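Endo-b-1,4-glucanase (Nasutitermes takasagoensis, PDB 1KS8) probably cleaves internal beta-1,4-glucosidic linkages in cellulose and related beta-glucans, as a cellulase of glycoside hydrolase family 9. Local coordinates at residues 89-92 against 93-96; 97-100 against 101-105; 164-167 against 168-171; 416-419 against 420-423. One frame throughout, in Å; residues are numbered along the deposited sequence.

Contact 1: residues 89-92 against 93-96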
ATOM      1  N   LEU A  89       4.060  17.430   3.789  1.00 11.64           N
ATOM      2  CA  LEU A  89       2.773  17.186   4.435  1.00 11.68           C
ATOM      3  C   LEU A  89       1.614  17.294   3.446  1.00 11.30           C
ATOM      4  O   LEU A  89       0.750  16.421   3.398  1.00 10.43           O
ATOM      5  CB  LEU A  89       2.560  18.165   5.592  1.00 13.05           C
ATOM      6  CG  LEU A  89       1.248  18.017   6.369  1.00 12.96           C
ATOM      7  CD1 LEU A  89       1.133  16.610   6.937  1.00 15.01           C
ATOM      8  CD2 LEU A  89       1.203  19.046   7.489  1.00 14.87           C
ATOM      9  N   ASP A  90       1.588  18.364   2.658  1.00 11.98           N
ATOM     10  CA  ASP A  90       0.517  18.538   1.682  1.00 12.10           C
ATOM     11  C   ASP A  90       0.492  17.384   0.682  1.00 10.71           C
ATOM     12  O   ASP A  90      -0.565  16.812   0.406  1.00  9.69           O
ATOM     13  CB  ASP A  90       0.682  19.866   0.940  1.00 16.37           C
ATOM     14  CG  ASP A  90       0.386  21.064   1.819  1.00 21.52           C
ATOM     15  OD1 ASP A  90       0.580  22.205   1.348  1.00 24.16           O
ATOM     16  OD2 ASP A  90      -0.046  20.866   2.975  1.00 24.17           O
ATOM     17  N   ASP A  91       1.655  17.037   0.141  1.00 10.04           N
ATOM     18  CA  ASP A  91       1.723  15.943  -0.823  1.00 10.05           C
ATOM     19  C   ASP A  91       1.343  14.617  -0.173  1.00  9.24           C
ATOM     20  O   ASP A  91       0.713  13.770  -0.805  1.00  9.69           O
ATOM     21  CB  ASP A  91       3.120  15.854  -1.440  1.00 10.48           C
ATOM     22  CG  ASP A  91       3.344  16.892  -2.525  1.00 14.47           C
ATOM     23  OD1 ASP A  91       4.419  16.866  -3.157  1.00 14.60           O
ATOM     24  OD2 ASP A  91       2.446  17.734  -2.749  1.00 14.78           O
ATOM     25  N   GLY A  92       1.725  14.435   1.087  1.00  9.04           N
ATOM     26  CA  GLY A  92       1.375  13.209   1.784  1.00  9.06           C
ATOM     27  C   GLY A  92      -0.135  13.067   1.867  1.00  9.29           C
ATOM     28  O   GLY A  92      -0.688  11.991   1.637  1.00  9.31           O
ATOM     29  N   ARG A  93      -0.809  14.159   2.211  1.00  9.59           N
ATOM     30  CA  ARG A  93      -2.260  14.148   2.297  1.00  9.67           C
ATOM     31  C   ARG A  93      -2.860  13.884   0.918  1.00  9.37           C
ATOM     32  O   ARG A  93      -3.824  13.132   0.789  1.00  9.71           O
ATOM     33  CB  ARG A  93      -2.760  15.484   2.852  1.00 10.89           C
ATOM     34  CG  ARG A  93      -2.445  15.674   4.326  1.00 11.89           C
ATOM     35  CD  ARG A  93      -2.686  17.102   4.777  1.00 12.89           C
ATOM     36  NE  ARG A  93      -2.584  17.220   6.228  1.00 12.56           N
ATOM     37  CZ  ARG A  93      -2.462  18.371   6.879  1.00 13.81           C
ATOM     38  NH1 ARG A  93      -2.420  19.514   6.207  1.00 14.55           N
ATOM     39  NH2 ARG A  93      -2.389  18.377   8.202  1.00 14.67           N
ATOM     40  N   LYS A  94      -2.281  14.494  -0.113  1.00  8.89           N
ATOM     41  CA  LYS A  94      -2.774  14.304  -1.474  1.00  9.53           C
ATOM     42  C   LYS A  94      -2.682  12.848  -1.914  1.00  8.30           C
ATOM     43  O   LYS A  94      -3.550  12.357  -2.634  1.00  8.77           O
ATOM     44  CB  LYS A  94      -1.993  15.173  -2.460  1.00 12.74           C
ATOM     45  CG  LYS A  94      -2.279  16.659  -2.350  1.00 16.37           C
ATOM     46  CD  LYS A  94      -1.482  17.437  -3.387  1.00 22.87           C
ATOM     47  CE  LYS A  94      -1.771  18.927  -3.302  1.00 25.24           C
ATOM     48  NZ  LYS A  94      -3.216  19.214  -3.514  1.00 28.40           N
ATOM     49  N   ALA A  95      -1.625  12.162  -1.490  1.00  8.10           N
ATOM     50  CA  ALA A  95      -1.435  10.762  -1.857  1.00  8.76           C
ATOM     51  C   ALA A  95      -2.547   9.900  -1.269  1.00  8.29           C
ATOM     52  O   ALA A  95      -3.024   8.957  -1.900  1.00  8.53           O
ATOM     53  CB  ALA A  95      -0.074  10.274  -1.374  1.00  8.92           C
ATOM     54  N   VAL A  96      -2.963  10.227  -0.054  1.00  7.79           N
ATOM     55  CA  VAL A  96      -4.033   9.488   0.596  1.00  8.27           C
ATOM     56  C   VAL A  96      -5.366   9.830  -0.072  1.00  7.70           C
ATOM     57  O   VAL A  96      -6.154   8.943  -0.409  1.00  7.75           O
ATOM     58  CB  VAL A  96      -4.110   9.842   2.098  1.00  7.82           C
ATOM     59  CG1 VAL A  96      -5.377   9.262   2.715  1.00  9.77           C
ATOM     60  CG2 VAL A  96      -2.884   9.302   2.817  1.00  9.23           C
TER
HETATM   61  O   HOH W   1      -2.748  20.083   3.379  1.00 30.29           O
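Arg93 folds back along the first turn of helix 89-106 and lies across Leu89, one turn earlier. Its CB starts 3.5 Å from Asp90 O. With CG beside the backbone N (chi1 -71°), the chain turns toward the helix start, and CG passes 3.4 Å from Leu89 O. CD follows the same carbonyl at 3.8 Å, and the extended chain from CG to NE carries the guanidinium over the leucine. There NE sits 3.8 Å from Leu89 CD1, while Leu89 CG stands over the centre of one guanidinium face. NH2 reaches Leu89 CD2 at 3.7 Å. A branched aliphatic side chain suits this place because it can spread both methyls beneath a flat cation. The helix belongs to the (alpha/alpha)6 barrel of family 9, and its first turn is held by the regular bonds from Arg93 N to Leu89 O, Lys94 N to Asp90 O and Ala95 N to Asp91 O. The last guanidinium atom, NH1, gives a bond 2.9 Å long to a water lying in the plane at the group's edge. That water in turn donates to Asp90 OD2 at 2.8 Å, joining acid and base without direct contact. Cutting Arg93 back to an alanine would probably bare the side of Leu89 that faces the guanidinium and leave Asp90 without its water-bridged cation. Asp91, by contrast, turns its OD1 to a salt bridge with Lys29.

Contact 2: residues 97-100 against 101-105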
ATOM      1  N   LYS A  97      -5.604  11.119  -0.290  1.00  7.84           N
ATOM      2  CA  LYS A  97      -6.855  11.558  -0.894  1.00  9.33           C
ATOM      3  C   LYS A  97      -7.060  11.033  -2.311  1.00  9.21           C
ATOM      4  O   LYS A  97      -8.195  10.817  -2.736  1.00  9.15           O
ATOM      5  CB  LYS A  97      -6.935  13.089  -0.878  1.00 10.63           C
ATOM      6  CG  LYS A  97      -8.298  13.648  -1.263  1.00 11.96           C
ATOM      7  CD  LYS A  97      -8.385  15.135  -0.935  1.00 13.42           C
ATOM      8  CE  LYS A  97      -9.790  15.680  -1.151  1.00 14.89           C
ATOM      9  NZ  LYS A  97     -10.213  15.626  -2.575  1.00 15.80           N
ATOM     10  N   TRP A  98      -5.976  10.815  -3.049  1.00  8.67           N
ATOM     11  CA  TRP A  98      -6.129  10.308  -4.405  1.00  7.41           C
ATOM     12  C   TRP A  98      -6.808   8.943  -4.350  1.00  7.91           C
ATOM     13  O   TRP A  98      -7.606   8.597  -5.219  1.00  8.89           O
ATOM     14  CB  TRP A  98      -4.774  10.194  -5.107  1.00  8.28           C
ATOM     15  CG  TRP A  98      -4.927  10.053  -6.585  1.00  8.57           C
ATOM     16  CD1 TRP A  98      -5.085   8.894  -7.293  1.00  8.12           C
ATOM     17  CD2 TRP A  98      -5.046  11.121  -7.531  1.00  8.43           C
ATOM     18  NE1 TRP A  98      -5.303   9.178  -8.621  1.00  8.32           N
ATOM     19  CE2 TRP A  98      -5.285  10.537  -8.794  1.00  7.69           C
ATOM     20  CE3 TRP A  98      -4.979  12.517  -7.430  1.00  9.07           C
ATOM     21  CZ2 TRP A  98      -5.458  11.303  -9.953  1.00  9.08           C
ATOM     22  CZ3 TRP A  98      -5.152  13.279  -8.582  1.00  9.66           C
ATOM     23  CH2 TRP A  98      -5.389  12.669  -9.826  1.00 10.39           C
ATOM     24  N   ALA A  99      -6.495   8.173  -3.315  1.00  7.64           N
ATOM     25  CA  ALA A  99      -7.091   6.859  -3.152  1.00  7.49           C
ATOM     26  C   ALA A  99      -8.507   6.944  -2.581  1.00  8.00           C
ATOM     27  O   ALA A  99      -9.429   6.334  -3.113  1.00  8.19           O
ATOM     28  CB  ALA A  99      -6.213   5.997  -2.248  1.00  8.53           C
ATOM     29  N   THR A 100      -8.688   7.713  -1.513  1.00  8.30           N
ATOM     30  CA  THR A 100     -10.009   7.806  -0.901  1.00  8.89           C
ATOM     31  C   THR A 100     -11.070   8.474  -1.775  1.00  7.78           C
ATOM     32  O   THR A 100     -12.248   8.125  -1.684  1.00  8.50           O
ATOM     33  CB  THR A 100      -9.942   8.479   0.493  1.00  9.45           C
ATOM     34  OG1 THR A 100      -9.342   9.773   0.389  1.00  9.30           O
ATOM     35  CG2 THR A 100      -9.111   7.619   1.448  1.00  9.61           C
ATOM     36  N   ASP A 101     -10.674   9.417  -2.626  1.00  7.86           N
ATOM     37  CA  ASP A 101     -11.650  10.042  -3.517  1.00  8.51           C
ATOM     38  C   ASP A 101     -12.219   8.944  -4.409  1.00  8.56           C
ATOM     39  O   ASP A 101     -13.408   8.938  -4.736  1.00  9.57           O
ATOM     40  CB  ASP A 101     -11.004  11.105  -4.406  1.00  8.41           C
ATOM     41  CG  ASP A 101     -10.832  12.433  -3.705  1.00 10.74           C
ATOM     42  OD1 ASP A 101     -11.422  12.622  -2.621  1.00 11.89           O
ATOM     43  OD2 ASP A 101     -10.113  13.293  -4.255  1.00 12.56           O
ATOM     44  N   TYR A 102     -11.356   8.014  -4.805  1.00  6.97           N
ATOM     45  CA  TYR A 102     -11.768   6.906  -5.652  1.00  8.29           C
ATOM     46  C   TYR A 102     -12.651   5.926  -4.880  1.00  8.67           C
ATOM     47  O   TYR A 102     -13.666   5.465  -5.396  1.00  8.00           O
ATOM     48  CB  TYR A 102     -10.537   6.185  -6.209  1.00  7.16           C
ATOM     49  CG  TYR A 102     -10.863   4.903  -6.943  1.00  7.91           C
ATOM     50  CD1 TYR A 102     -11.497   4.924  -8.186  1.00  8.45           C
ATOM     51  CD2 TYR A 102     -10.556   3.667  -6.381  1.00  8.16           C
ATOM     52  CE1 TYR A 102     -11.815   3.742  -8.851  1.00  7.79           C
ATOM     53  CE2 TYR A 102     -10.871   2.481  -7.035  1.00  8.80           C
ATOM     54  CZ  TYR A 102     -11.498   2.525  -8.267  1.00  8.54           C
ATOM     55  OH  TYR A 102     -11.802   1.353  -8.917  1.00  9.94           O
ATOM     56  N   PHE A 103     -12.277   5.604  -3.644  1.00  7.12           N
ATOM     57  CA  PHE A 103     -13.088   4.679  -2.859  1.00  7.72           C
ATOM     58  C   PHE A 103     -14.506   5.212  -2.691  1.00  8.15           C
ATOM     59  O   PHE A 103     -15.464   4.442  -2.672  1.00  9.28           O
ATOM     60  CB  PHE A 103     -12.473   4.434  -1.477  1.00  7.67           C
ATOM     61  CG  PHE A 103     -11.075   3.890  -1.518  1.00  8.13           C
ATOM     62  CD1 PHE A 103     -10.660   3.063  -2.558  1.00  8.14           C
ATOM     63  CD2 PHE A 103     -10.179   4.189  -0.501  1.00  8.81           C
ATOM     64  CE1 PHE A 103      -9.369   2.541  -2.581  1.00  8.25           C
ATOM     65  CE2 PHE A 103      -8.884   3.673  -0.513  1.00  8.54           C
ATOM     66  CZ  PHE A 103      -8.482   2.848  -1.557  1.00  8.24           C
ATOM     67  N   ILE A 104     -14.637   6.529  -2.555  1.00  8.97           N
ATOM     68  CA  ILE A 104     -15.955   7.135  -2.407  1.00  9.38           C
ATOM     69  C   ILE A 104     -16.783   6.885  -3.670  1.00  9.86           C
ATOM     70  O   ILE A 104     -17.969   6.563  -3.585  1.00 11.15           O
ATOM     71  CB  ILE A 104     -15.834   8.647  -2.123  1.00  9.79           C
ATOM     72  CG1 ILE A 104     -15.348   8.853  -0.684  1.00 11.12           C
ATOM     73  CG2 ILE A 104     -17.176   9.338  -2.336  1.00 10.19           C
ATOM     74  CD1 ILE A 104     -14.997  10.289  -0.348  1.00 12.54           C
ATOM     75  N   LYS A 105     -16.160   7.023  -4.837  1.00  9.29           N
ATOM     76  CA  LYS A 105     -16.861   6.777  -6.094  1.00  8.47           C
ATOM     77  C   LYS A 105     -17.231   5.302  -6.213  1.00  8.63           C
ATOM     78  O   LYS A 105     -18.330   4.962  -6.649  1.00 10.38           O
ATOM     79  CB  LYS A 105     -15.987   7.151  -7.294  1.00  9.52           C
ATOM     80  CG  LYS A 105     -15.678   8.627  -7.435  1.00  9.55           C
ATOM     81  CD  LYS A 105     -14.915   8.870  -8.728  1.00  9.90           C
ATOM     82  CE  LYS A 105     -14.536  10.331  -8.888  1.00 10.58           C
ATOM     83  NZ  LYS A 105     -13.749  10.568 -10.130  1.00 11.62           N
TER
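Asp101 N donates to Lys97 O at 2.8 Å, a nearly straight helical bond, and the same i to i+4 pattern recurs from Phe103 N to Ala99 O and from Ile104 N to Thr100 O. The Phe103 bond lies in the plane of the Ala99 carbonyl. Between them the spacing widens: Trp98 O and Tyr102 N stand 3.8 Å apart. On the outer side of this turn, Lys97 reaches forward to Asp101. Its CG lies opposite the backbone N (chi1 -170°) and the chain stays extended until a bend at the last torsion brings NZ in front of the Asp101 carboxylate, close to its plane. Lys97 NZ meets Asp101 OD2 at 2.9 Å, using the syn lone pair, and Asp101 OD1 more weakly at 3.2 Å, so both oxygens share one ammonium. A methionine in place of Lys97 would probably leave the Asp101 carboxylate without its cation, held less firmly by its weak bond to Tyr173 OH. Inward, the Phe103 ring turns a face to Ala99 O, which stands 3.3 Å above the ring centre, and CZ touches Ala99 CB at 3.9 Å. The small alanine lets the ring lie close to the helix backbone. Thr100 sets CG2 4.1 Å from Phe103 CD2, while its hydroxyl bonds to Tyr173 OH. Phe103 also meets helices 62-78 and 149-165, and Thr100 and Ile104 meet 171-190: this is the close helix packing of an (alpha/alpha)6 barrel, salt-bridged on the more exposed flank and aromatic within.

Contact 3: residues 164-167 against 168-171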
ATOM      1  N   ILE A 164      -9.121  10.705   9.962  1.00 11.12           N
ATOM      2  CA  ILE A 164      -8.288  11.244  11.033  1.00 11.36           C
ATOM      3  C   ILE A 164      -7.280  12.221  10.426  1.00 12.42           C
ATOM      4  O   ILE A 164      -7.059  13.314  10.944  1.00 12.78           O
ATOM      5  CB  ILE A 164      -7.534  10.116  11.775  1.00 12.29           C
ATOM      6  CG1 ILE A 164      -8.541   9.196  12.470  1.00 13.96           C
ATOM      7  CG2 ILE A 164      -6.560  10.707  12.790  1.00 13.11           C
ATOM      8  CD1 ILE A 164      -7.926   7.938  13.054  1.00 20.20           C
ATOM      9  N   VAL A 165      -6.680  11.824   9.310  1.00 11.55           N
ATOM     10  CA  VAL A 165      -5.706  12.664   8.628  1.00 11.23           C
ATOM     11  C   VAL A 165      -6.273  14.046   8.296  1.00 11.17           C
ATOM     12  O   VAL A 165      -5.598  15.061   8.469  1.00 11.85           O
ATOM     13  CB  VAL A 165      -5.231  11.995   7.310  1.00 10.83           C
ATOM     14  CG1 VAL A 165      -4.429  12.982   6.470  1.00 11.29           C
ATOM     15  CG2 VAL A 165      -4.389  10.771   7.626  1.00 12.98           C
ATOM     16  N   PHE A 166      -7.520  14.078   7.836  1.00 11.95           N
ATOM     17  CA  PHE A 166      -8.157  15.331   7.433  1.00 12.18           C
ATOM     18  C   PHE A 166      -9.054  15.994   8.473  1.00 14.79           C
ATOM     19  O   PHE A 166      -9.684  17.013   8.191  1.00 14.11           O
ATOM     20  CB  PHE A 166      -8.952  15.089   6.150  1.00 12.18           C
ATOM     21  CG  PHE A 166      -8.091  14.762   4.966  1.00 11.99           C
ATOM     22  CD1 PHE A 166      -7.396  15.766   4.302  1.00 12.94           C
ATOM     23  CD2 PHE A 166      -7.937  13.447   4.541  1.00 11.34           C
ATOM     24  CE1 PHE A 166      -6.558  15.468   3.232  1.00 12.88           C
ATOM     25  CE2 PHE A 166      -7.098  13.136   3.470  1.00 12.26           C
ATOM     26  CZ  PHE A 166      -6.409  14.148   2.816  1.00 12.51           C
ATOM     27  N   ARG A 167      -9.093  15.423   9.670  1.00 16.24           N
ATOM     28  CA  ARG A 167      -9.923  15.938  10.753  1.00 18.83           C
ATOM     29  C   ARG A 167      -9.896  17.457  10.929  1.00 19.52           C
ATOM     30  O   ARG A 167     -10.944  18.080  11.106  1.00 20.89           O
ATOM     31  CB  ARG A 167      -9.521  15.257  12.064  1.00 22.11           C
ATOM     32  CG  ARG A 167     -10.273  15.729  13.294  1.00 28.36           C
ATOM     33  CD  ARG A 167      -9.805  14.961  14.522  1.00 33.44           C
ATOM     34  NE  ARG A 167      -8.349  14.988  14.649  1.00 38.24           N
ATOM     35  CZ  ARG A 167      -7.668  14.379  15.616  1.00 40.19           C
ATOM     36  NH1 ARG A 167      -8.306  13.689  16.551  1.00 41.83           N
ATOM     37  NH2 ARG A 167      -6.344  14.460  15.645  1.00 41.40           N
ATOM     38  N   ASN A 168      -8.710  18.055  10.872  1.00 19.32           N
ATOM     39  CA  ASN A 168      -8.589  19.499  11.058  1.00 20.83           C
ATOM     40  C   ASN A 168      -8.478  20.327   9.780  1.00 21.80           C
ATOM     41  O   ASN A 168      -9.093  21.388   9.672  1.00 22.72           O
ATOM     42  CB  ASN A 168      -7.393  19.808  11.962  1.00 22.26           C
ATOM     43  CG  ASN A 168      -7.524  19.181  13.334  1.00 23.93           C
ATOM     44  OD1 ASN A 168      -8.536  19.356  14.014  1.00 24.66           O
ATOM     45  ND2 ASN A 168      -6.498  18.447  13.753  1.00 25.52           N
ATOM     46  N   VAL A 169      -7.703  19.847   8.814  1.00 21.58           N
ATOM     47  CA  VAL A 169      -7.509  20.581   7.568  1.00 21.35           C
ATOM     48  C   VAL A 169      -8.736  20.604   6.660  1.00 20.43           C
ATOM     49  O   VAL A 169      -8.958  21.573   5.934  1.00 20.44           O
ATOM     50  CB  VAL A 169      -6.308  20.020   6.774  1.00 22.88           C
ATOM     51  CG1 VAL A 169      -6.595  18.598   6.328  1.00 22.45           C
ATOM     52  CG2 VAL A 169      -6.012  20.913   5.582  1.00 24.25           C
ATOM     53  N   ASP A 170      -9.532  19.540   6.695  1.00 19.41           N
ATOM     54  CA  ASP A 170     -10.734  19.471   5.870  1.00 18.75           C
ATOM     55  C   ASP A 170     -11.807  18.684   6.614  1.00 18.30           C
ATOM     56  O   ASP A 170     -12.056  17.515   6.316  1.00 16.91           O
ATOM     57  CB  ASP A 170     -10.427  18.789   4.535  1.00 20.60           C
ATOM     58  CG  ASP A 170     -11.489  19.059   3.484  1.00 21.71           C
ATOM     59  OD1 ASP A 170     -12.674  19.199   3.851  1.00 23.00           O
ATOM     60  OD2 ASP A 170     -11.137  19.120   2.287  1.00 24.05           O
ATOM     61  N   GLY A 171     -12.439  19.336   7.586  1.00 17.57           N
ATOM     62  CA  GLY A 171     -13.470  18.688   8.375  1.00 16.78           C
ATOM     63  C   GLY A 171     -14.623  18.119   7.572  1.00 16.51           C
ATOM     64  O   GLY A 171     -15.133  17.047   7.888  1.00 15.92           O
TER
HETATM   65  O   HOH W   2      -6.170  17.445   9.731  1.00 20.48           O
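Asp170 N donates to Phe166 O at 2.9 Å, closing the turn between helices 149-165 and 171-190. The donor is tilted 21° from the carbonyl plane, and the N-H points fairly directly at the oxygen. One residue earlier along the chain, Val165 O has no such backbone partner in the turn; a water bonds to it at 2.8 Å and accepts from Asn168 N at 2.9 Å, carrying the hydrogen bonding on into the turn. Val169 and Phe166 lie side by side and point the same way. The valine has CG1 between its backbone N and carbonyl carbon (chi1 65°), which directs this methyl to Phe166 CD1 at 3.6 Å. A compact beta-branched residue fits here, since one methyl can press on the aromatic while the other packs against Arg93. Val165 CG1 covers one face of the same ring, 4.0 Å above it and offset toward the rim, and Tyr173 meets the ring edge-to-face. The turn joins helix 149-165 to helix 171-190 within the (alpha/alpha)6 fold of this family. Asp170 is the N-cap of the second helix: its OD1 accepts from Tyr173 N, a task suited to a short carboxylate, which can reach an amide of the first turn. Asp170 CB also comes 4.3 Å from Phe166 CD1. On the solvent side, the Arg167 and Asn168 side chains run alongside each other, guanidinium and amide planes 29° apart, with NE 4.0 Å from ND2.

Contact 4: residues 416-419 against 420-423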
ATOM      1  N   ASP A 416       1.472  -1.354  -3.256  1.00  7.96           N
ATOM      2  CA  ASP A 416       1.610  -1.909  -1.914  1.00  8.70           C
ATOM      3  C   ASP A 416       3.058  -2.108  -1.488  1.00  9.19           C
ATOM      4  O   ASP A 416       3.342  -2.214  -0.301  1.00 11.10           O
ATOM      5  CB  ASP A 416       0.785  -3.203  -1.721  1.00 10.22           C
ATOM      6  CG  ASP A 416       1.230  -4.360  -2.604  1.00 13.40           C
ATOM      7  OD1 ASP A 416       2.300  -4.296  -3.237  1.00 15.90           O
ATOM      8  OD2 ASP A 416       0.481  -5.361  -2.645  1.00 17.21           O
ATOM      9  N   TYR A 417       3.982  -2.114  -2.447  1.00  7.76           N
ATOM     10  CA  TYR A 417       5.401  -2.268  -2.123  1.00  7.09           C
ATOM     11  C   TYR A 417       5.939  -1.018  -1.425  1.00  7.31           C
ATOM     12  O   TYR A 417       6.774  -1.108  -0.529  1.00  7.62           O
ATOM     13  CB  TYR A 417       6.233  -2.474  -3.391  1.00  6.53           C
ATOM     14  CG  TYR A 417       6.281  -3.877  -3.950  1.00  6.33           C
ATOM     15  CD1 TYR A 417       5.332  -4.838  -3.598  1.00  6.39           C
ATOM     16  CD2 TYR A 417       7.254  -4.225  -4.887  1.00  7.57           C
ATOM     17  CE1 TYR A 417       5.353  -6.114  -4.177  1.00  7.53           C
ATOM     18  CE2 TYR A 417       7.285  -5.486  -5.468  1.00  7.07           C
ATOM     19  CZ  TYR A 417       6.333  -6.424  -5.113  1.00  7.66           C
ATOM     20  OH  TYR A 417       6.361  -7.665  -5.713  1.00  9.75           O
ATOM     21  N   ASN A 418       5.466   0.149  -1.852  1.00  6.28           N
ATOM     22  CA  ASN A 418       5.937   1.407  -1.280  1.00  5.83           C
ATOM     23  C   ASN A 418       5.230   1.923  -0.036  1.00  6.24           C
ATOM     24  O   ASN A 418       5.706   2.881   0.571  1.00  6.98           O
ATOM     25  CB  ASN A 418       5.896   2.516  -2.338  1.00  7.27           C
ATOM     26  CG  ASN A 418       7.176   2.606  -3.140  1.00  6.30           C
ATOM     27  OD1 ASN A 418       7.542   1.674  -3.854  1.00  6.67           O
ATOM     28  ND2 ASN A 418       7.867   3.736  -3.022  1.00  7.07           N
ATOM     29  N   ALA A 419       4.121   1.302   0.360  1.00  7.11           N
ATOM     30  CA  ALA A 419       3.361   1.784   1.517  1.00  6.43           C
ATOM     31  C   ALA A 419       4.095   1.715   2.850  1.00  7.15           C
ATOM     32  O   ALA A 419       4.327   2.746   3.483  1.00  7.96           O
ATOM     33  CB  ALA A 419       2.026   1.046   1.611  1.00  7.49           C
ATOM     34  N   GLY A 420       4.443   0.510   3.289  1.00  7.20           N
ATOM     35  CA  GLY A 420       5.159   0.370   4.547  1.00  7.91           C
ATOM     36  C   GLY A 420       6.469   1.134   4.491  1.00  7.77           C
ATOM     37  O   GLY A 420       6.861   1.801   5.447  1.00  8.00           O
ATOM     38  N   PHE A 421       7.137   1.024   3.346  1.00  7.59           N
ATOM     39  CA  PHE A 421       8.405   1.692   3.071  1.00  8.18           C
ATOM     40  C   PHE A 421       8.284   3.203   3.289  1.00  7.79           C
ATOM     41  O   PHE A 421       9.071   3.797   4.030  1.00  8.34           O
ATOM     42  CB  PHE A 421       8.801   1.387   1.621  1.00  7.95           C
ATOM     43  CG  PHE A 421      10.031   2.106   1.139  1.00  7.91           C
ATOM     44  CD1 PHE A 421      11.280   1.834   1.685  1.00  8.86           C
ATOM     45  CD2 PHE A 421       9.941   3.014   0.088  1.00  9.06           C
ATOM     46  CE1 PHE A 421      12.427   2.455   1.184  1.00 10.86           C
ATOM     47  CE2 PHE A 421      11.077   3.638  -0.419  1.00 10.35           C
ATOM     48  CZ  PHE A 421      12.322   3.358   0.129  1.00  9.77           C
ATOM     49  N   GLN A 422       7.290   3.820   2.658  1.00  7.57           N
ATOM     50  CA  GLN A 422       7.108   5.260   2.796  1.00  7.60           C
ATOM     51  C   GLN A 422       6.790   5.671   4.229  1.00  7.42           C
ATOM     52  O   GLN A 422       7.319   6.667   4.728  1.00  8.03           O
ATOM     53  CB  GLN A 422       6.008   5.759   1.856  1.00  7.37           C
ATOM     54  CG  GLN A 422       5.918   7.281   1.825  1.00  8.04           C
ATOM     55  CD  GLN A 422       4.994   7.795   0.745  1.00  7.65           C
ATOM     56  OE1 GLN A 422       5.175   7.503  -0.438  1.00  7.76           O
ATOM     57  NE2 GLN A 422       3.996   8.574   1.144  1.00  8.73           N
ATOM     58  N   SER A 423       5.932   4.907   4.898  1.00  7.96           N
ATOM     59  CA  SER A 423       5.588   5.233   6.272  1.00  7.92           C
ATOM     60  C   SER A 423       6.800   5.081   7.188  1.00  6.78           C
ATOM     61  O   SER A 423       6.955   5.842   8.144  1.00  8.46           O
ATOM     62  CB  SER A 423       4.424   4.360   6.742  1.00  8.87           C
ATOM     63  OG  SER A 423       3.248   4.716   6.026  1.00  8.62           O
TER
HETATM   64  O   HOH W   3       3.396  -2.022   2.381  1.00 10.69           O
HETATM   65  O   HOH W   4       6.952  -1.587   2.115  1.00  8.59           O
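The Asn418 amide meets the Phe421 ring at its edge: ND2 lies near the ring plane, 3.8 Å from CD2, and the two planes stand almost perpendicular at 81°. The amide is fixed in this pose by bonds of ND2 to Gly389 O and Ser12 OG and of OD1 to Leu391 N, so asparagine supplies both a donor and an acceptor inside the core. Phe421 has CG opposite its backbone N (chi1 175°), which sends the ring out alongside Asn418. The backbone here is regular on one side and wet on the other. Gln422 N donates to Asn418 O at 2.8 Å and Ser423 N to Ala419 O at 3.0 Å. One water, however, links Asp416 O to Gly420 N, accepting at 2.9 Å, and another likewise links Tyr417 O to Phe421 N. Water thus replaces two direct i to i+4 bonds, opening the turn while satisfying its buried polar atoms. Tyr417 touches Glu412, a predicted active-site residue. Helix 415-430 is bordered by helix 5-18 at Asn418 and Gln422, by 62-78 at Ala419, and by 303-319 at Phe421.

All four contacts are local turns that follow one another along the chain, and none nests in or crosses another. Contacts 1 and 2 are successive turns of helix 89-106. Contact 3 closes the short connection between helices 149-165 and 171-190, and it packs on helix 89-106, where Phe166 CZ lies 3.4 Å from Arg93 O of contact 1 and also meets Lys97 CB of contact 2. Contact 4, on helix 415-430 near the C terminus, lies nearer the centre of the chain, its nearest atoms about 5 Å from contact 1 and about 10 Å from contacts 2 and 3. Helix 62-78 touches side chains of all four, and so ties helices 89-106, 149-165 and 415-430 together.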